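Local structure of cell division GTPase FtsZ, diverged (Clostridium botulinum C, 3V3T) at residues W146-K157 with I287-Q295. The protein is a diverged member of the tubulin/FtsZ family, combining a Rossmann-like N-terminal domain with a TubZ-type C-terminal domain. The protein carries 1 engineered substitution. Numbering follows the deposited sequence. Where two conformers were deposited one is given.
Sequences WNDIMRSTNEGK and IEPQKTTVQ
Trp146 faces Val294 where the end of helix 136-152 and the first turn of helix 291-306 run roughly antiparallel, at 149°, their short axes still 12.5 Å apart at closest approach. The indole bridges that wide gap. Its CG lies anti to the backbone N (chi1 174°), which carries the ring out from the helix toward Val294. Both valine methyls sit on one face: CG1 makes a CH-pi contact with the five-membered ring, 3.8 Å from its centroid and 15° off the normal, while CG2 rests over the middle of the indole. Met150, one turn further along, bends its chain back so that CE covers the opposite face toward the rim, and the ring is clamped between methyl groups. At the ring edge, Trp146 CH2 meets Pro289 CB at 3.9 Å, with Lys291 CG alongside, close to the ring plane. Leu163 of strand 160-165 also packs on Trp146 and Val294, joining the pair to the central sheet.

Beyond this apolar patch, the bent Lys291 chain runs past the indole edge and crosses the Glu155 side chain at about a right angle. Its NZ reaches Glu155 OE1 at 3.3 Å, a salt bridge with a weak hydrogen bond, and passes 4.2 Å from Met150 SD. Pro289 CG touches the backbone oxygen Glu155 O at 3.7 Å, next to Gly156 in the type I' turn from Asn154 to Lys157. Gln290, at the N-cap position of helix 291-306, bonds through OE1 to Ser212 OG and through NE2 to the carbonyl O of Ala238. The contact thus joins the end of helix 136-152 and the turn after it to the loop and helix that follow strand 281-287, consistent with the C-terminal region packing on the GTPase domain in a tubulin/FtsZ-type fold.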
loop_
_atom_site.group_PDB
_atom_site.type_symbol
_atom_site.label_atom_id
_atom_site.label_comp_id
_atom_site.label_asym_id
_atom_site.label_seq_id
_atom_site.Cartn_x
_atom_site.Cartn_y
_atom_site.Cartn_z
ATOM N N TRP A 146 -2.172 11.050 7.277
ATOM C CA TRP A 146 -1.062 11.311 6.391
ATOM C C TRP A 146 0.014 12.156 7.091
ATOM O O TRP A 146 1.207 11.831 7.078
ATOM C CB TRP A 146 -1.583 12.039 5.160
ATOM C CG TRP A 146 -0.514 12.483 4.247
ATOM C CD1 TRP A 146 0.000 13.737 4.144
ATOM C CD2 TRP A 146 0.171 11.682 3.282
ATOM N NE1 TRP A 146 0.966 13.768 3.171
ATOM C CE2 TRP A 146 1.086 12.518 2.623
ATOM C CE3 TRP A 146 0.090 10.338 2.905
ATOM C CZ2 TRP A 146 1.922 12.059 1.606
ATOM C CZ3 TRP A 146 0.932 9.874 1.902
ATOM C CH2 TRP A 146 1.828 10.736 1.259
ATOM N N ASN A 147 -0.409 13.253 7.700
ATOM C CA ASN A 147 0.540 14.134 8.354
ATOM C C ASN A 147 1.336 13.429 9.445
ATOM O O ASN A 147 2.536 13.661 9.583
ATOM C CB ASN A 147 -0.166 15.372 8.903
ATOM C CG ASN A 147 -0.485 16.381 7.816
ATOM O OD1 ASN A 147 0.067 16.312 6.712
ATOM N ND2 ASN A 147 -1.363 17.333 8.125
ATOM N N ASP A 148 0.676 12.568 10.216
ATOM C CA ASP A 148 1.360 11.894 11.316
ATOM C C ASP A 148 2.370 10.894 10.770
ATOM O O ASP A 148 3.462 10.727 11.328
ATOM C CB ASP A 148 0.379 11.179 12.235
ATOM C CG ASP A 148 -0.427 12.125 13.086
ATOM O OD1 ASP A 148 -0.110 13.334 13.121
ATOM O OD2 ASP A 148 -1.388 11.646 13.731
ATOM N N ILE A 149 2.011 10.233 9.673
ATOM C CA ILE A 149 2.954 9.330 9.026
ATOM C C ILE A 149 4.163 10.090 8.451
ATOM O O ILE A 149 5.315 9.678 8.643
ATOM C CB ILE A 149 2.247 8.417 8.003
ATOM C CG1 ILE A 149 1.451 7.347 8.757
ATOM C CG2 ILE A 149 3.241 7.754 7.061
ATOM C CD1 ILE A 149 0.713 6.383 7.878
ATOM N N MET A 150 3.910 11.209 7.775
ATOM C CA MET A 150 4.996 12.041 7.259
ATOM C C MET A 150 5.953 12.455 8.380
ATOM O O MET A 150 7.167 12.273 8.284
ATOM C CB MET A 150 4.441 13.286 6.562
ATOM C CG MET A 150 3.740 13.000 5.221
ATOM S SD MET A 150 4.817 12.203 3.987
ATOM C CE MET A 150 4.119 10.562 3.883
ATOM N N ARG A 151 5.394 12.998 9.454
ATOM C CA ARG A 151 6.196 13.487 10.571
ATOM C C ARG A 151 7.064 12.397 11.224
ATOM O O ARG A 151 8.135 12.686 11.751
ATOM C CB ARG A 151 5.288 14.179 11.596
ATOM C CG ARG A 151 5.925 14.457 12.954
ATOM C CD ARG A 151 5.028 15.355 13.819
ATOM N NE ARG A 151 3.601 15.175 13.528
ATOM C CZ ARG A 151 2.836 16.098 12.943
ATOM N NH1 ARG A 151 3.359 17.271 12.601
ATOM N NH2 ARG A 151 1.549 15.858 12.710
ATOM N N SER A 152 6.606 11.151 11.175
ATOM C CA SER A 152 7.311 10.032 11.809
ATOM C C SER A 152 8.248 9.242 10.902
ATOM O O SER A 152 8.931 8.336 11.374
ATOM C CB SER A 152 6.298 9.048 12.391
ATOM O OG SER A 152 5.534 9.655 13.420
ATOM N N THR A 153 8.270 9.558 9.611
ATOM C CA THR A 153 9.014 8.754 8.645
ATOM C C THR A 153 9.861 9.637 7.747
ATOM O O THR A 153 10.160 9.266 6.598
ATOM C CB THR A 153 8.069 7.976 7.723
ATOM O OG1 THR A 153 7.279 8.900 6.962
ATOM C CG2 THR A 153 7.153 7.061 8.513
ATOM N N ASN A 154 10.217 10.813 8.255
ATOM C CA ASN A 154 10.977 11.785 7.474
ATOM C C ASN A 154 10.307 12.061 6.133
ATOM O O ASN A 154 10.938 11.964 5.085
ATOM C CB ASN A 154 12.412 11.304 7.246
ATOM C CG ASN A 154 13.325 12.408 6.714
ATOM O OD1 ASN A 154 13.001 13.599 6.800
ATOM N ND2 ASN A 154 14.471 12.015 6.161
ATOM N N GLU A 155 9.022 12.397 6.174
ATOM C CA GLU A 155 8.264 12.712 4.968
ATOM C C GLU A 155 8.253 11.529 4.010
ATOM O O GLU A 155 8.270 11.700 2.800
ATOM C CB GLU A 155 8.845 13.942 4.272
ATOM C CG GLU A 155 9.151 15.104 5.206
ATOM C CD GLU A 155 7.917 15.630 5.930
ATOM O OE1 GLU A 155 6.902 15.914 5.256
ATOM O OE2 GLU A 155 7.961 15.766 7.174
ATOM N N GLY A 156 8.241 10.323 4.550
ATOM C CA GLY A 156 8.068 9.150 3.716
ATOM C C GLY A 156 9.362 8.539 3.225
ATOM O O GLY A 156 9.324 7.566 2.476
ATOM N N LYS A 157 10.502 9.101 3.637
ATOM C CA LYS A 157 11.804 8.553 3.258
ATOM C C LYS A 157 12.213 7.281 4.016
ATOM O O LYS A 157 13.088 6.556 3.552
ATOM C CB LYS A 157 12.914 9.601 3.414
ATOM C CG LYS A 157 12.746 10.860 2.571
ATOM C CD LYS A 157 13.912 11.825 2.811
ATOM C CE LYS A 157 13.567 13.253 2.392
ATOM N NZ LYS A 157 13.051 13.323 0.993
ATOM N N ILE A 287 9.031 6.711 -5.858
ATOM C CA ILE A 287 8.373 7.905 -6.365
ATOM C C ILE A 287 8.147 8.889 -5.231
ATOM O O ILE A 287 7.755 8.494 -4.126
ATOM C CB ILE A 287 7.001 7.549 -6.987
ATOM C CG1 ILE A 287 7.183 6.712 -8.250
ATOM C CG2 ILE A 287 6.206 8.801 -7.304
ATOM C CD1 ILE A 287 5.886 6.072 -8.764
ATOM N N GLU A 288 8.362 10.173 -5.481
ATOM C CA GLU A 288 8.045 11.153 -4.443
ATOM C C GLU A 288 6.612 10.926 -3.972
ATOM O O GLU A 288 5.714 10.790 -4.788
ATOM C CB GLU A 288 8.217 12.580 -4.952
ATOM C CG GLU A 288 8.810 13.510 -3.922
ATOM C CD GLU A 288 10.178 13.050 -3.455
ATOM O OE1 GLU A 288 10.980 12.608 -4.308
ATOM O OE2 GLU A 288 10.447 13.116 -2.234
ATOM N N PRO A 289 6.401 10.870 -2.650
ATOM C CA PRO A 289 5.064 10.692 -2.055
ATOM C C PRO A 289 4.044 11.726 -2.562
ATOM O O PRO A 289 4.362 12.918 -2.667
ATOM C CB PRO A 289 5.326 10.869 -0.554
ATOM C CG PRO A 289 6.784 10.471 -0.399
ATOM C CD PRO A 289 7.466 10.942 -1.634
ATOM N N GLN A 290 2.824 11.266 -2.842
ATOM C CA GLN A 290 1.835 12.056 -3.590
ATOM C C GLN A 290 1.167 13.170 -2.767
ATOM O O GLN A 290 -0.054 13.172 -2.558
ATOM C CB GLN A 290 0.781 11.125 -4.214
ATOM C CG GLN A 290 1.385 10.012 -5.126
ATOM C CD GLN A 290 1.613 8.694 -4.390
ATOM O OE1 GLN A 290 2.213 8.679 -3.320
ATOM N NE2 GLN A 290 1.108 7.580 -4.950
ATOM N N LYS A 291 1.980 14.123 -2.323
ATOM C CA LYS A 291 1.513 15.246 -1.511
ATOM C C LYS A 291 0.373 16.046 -2.162
ATOM O O LYS A 291 -0.628 16.357 -1.517
ATOM C CB LYS A 291 2.689 16.164 -1.145
ATOM C CG LYS A 291 3.496 15.669 0.068
ATOM C CD LYS A 291 5.014 15.746 -0.136
ATOM C CE LYS A 291 5.760 15.173 1.063
ATOM N NZ LYS A 291 5.483 15.965 2.311
ATOM N N THR A 292 0.529 16.372 -3.437
ATOM C CA THR A 292 -0.490 17.109 -4.178
ATOM C C THR A 292 -1.857 16.421 -4.150
ATOM O O THR A 292 -2.859 17.051 -3.848
ATOM C CB THR A 292 -0.060 17.316 -5.654
ATOM O OG1 THR A 292 1.277 17.811 -5.684
ATOM C CG2 THR A 292 -0.974 18.315 -6.365
ATOM N N THR A 293 -1.902 15.130 -4.468
ATOM C CA THR A 293 -3.171 14.427 -4.462
ATOM C C THR A 293 -3.772 14.428 -3.069
ATOM O O THR A 293 -4.976 14.598 -2.917
ATOM C CB THR A 293 -3.022 12.974 -4.889
ATOM O OG1 THR A 293 -2.440 12.930 -6.185
ATOM C CG2 THR A 293 -4.394 12.285 -4.914
ATOM N N VAL A 294 -2.935 14.219 -2.052
ATOM C CA VAL A 294 -3.424 14.182 -0.677
ATOM C C VAL A 294 -3.948 15.551 -0.274
ATOM O O VAL A 294 -4.993 15.666 0.353
ATOM C CB VAL A 294 -2.319 13.758 0.325
ATOM C CG1 VAL A 294 -2.799 13.961 1.748
ATOM C CG2 VAL A 294 -1.916 12.312 0.104
ATOM N N GLN A 295 -3.217 16.593 -0.639
ATOM C CA GLN A 295 -3.572 17.943 -0.217
ATOM C C GLN A 295 -4.898 18.421 -0.807
ATOM O O GLN A 295 -5.497 19.365 -0.297
ATOM C CB GLN A 295 -2.445 18.930 -0.526
ATOM C CG GLN A 295 -1.240 18.774 0.403
ATOM C CD GLN A 295 -0.024 19.581 -0.046
ATOM O OE1 GLN A 295 1.118 19.111 0.031
ATOM N NE2 GLN A 295 -0.265 20.804 -0.513
#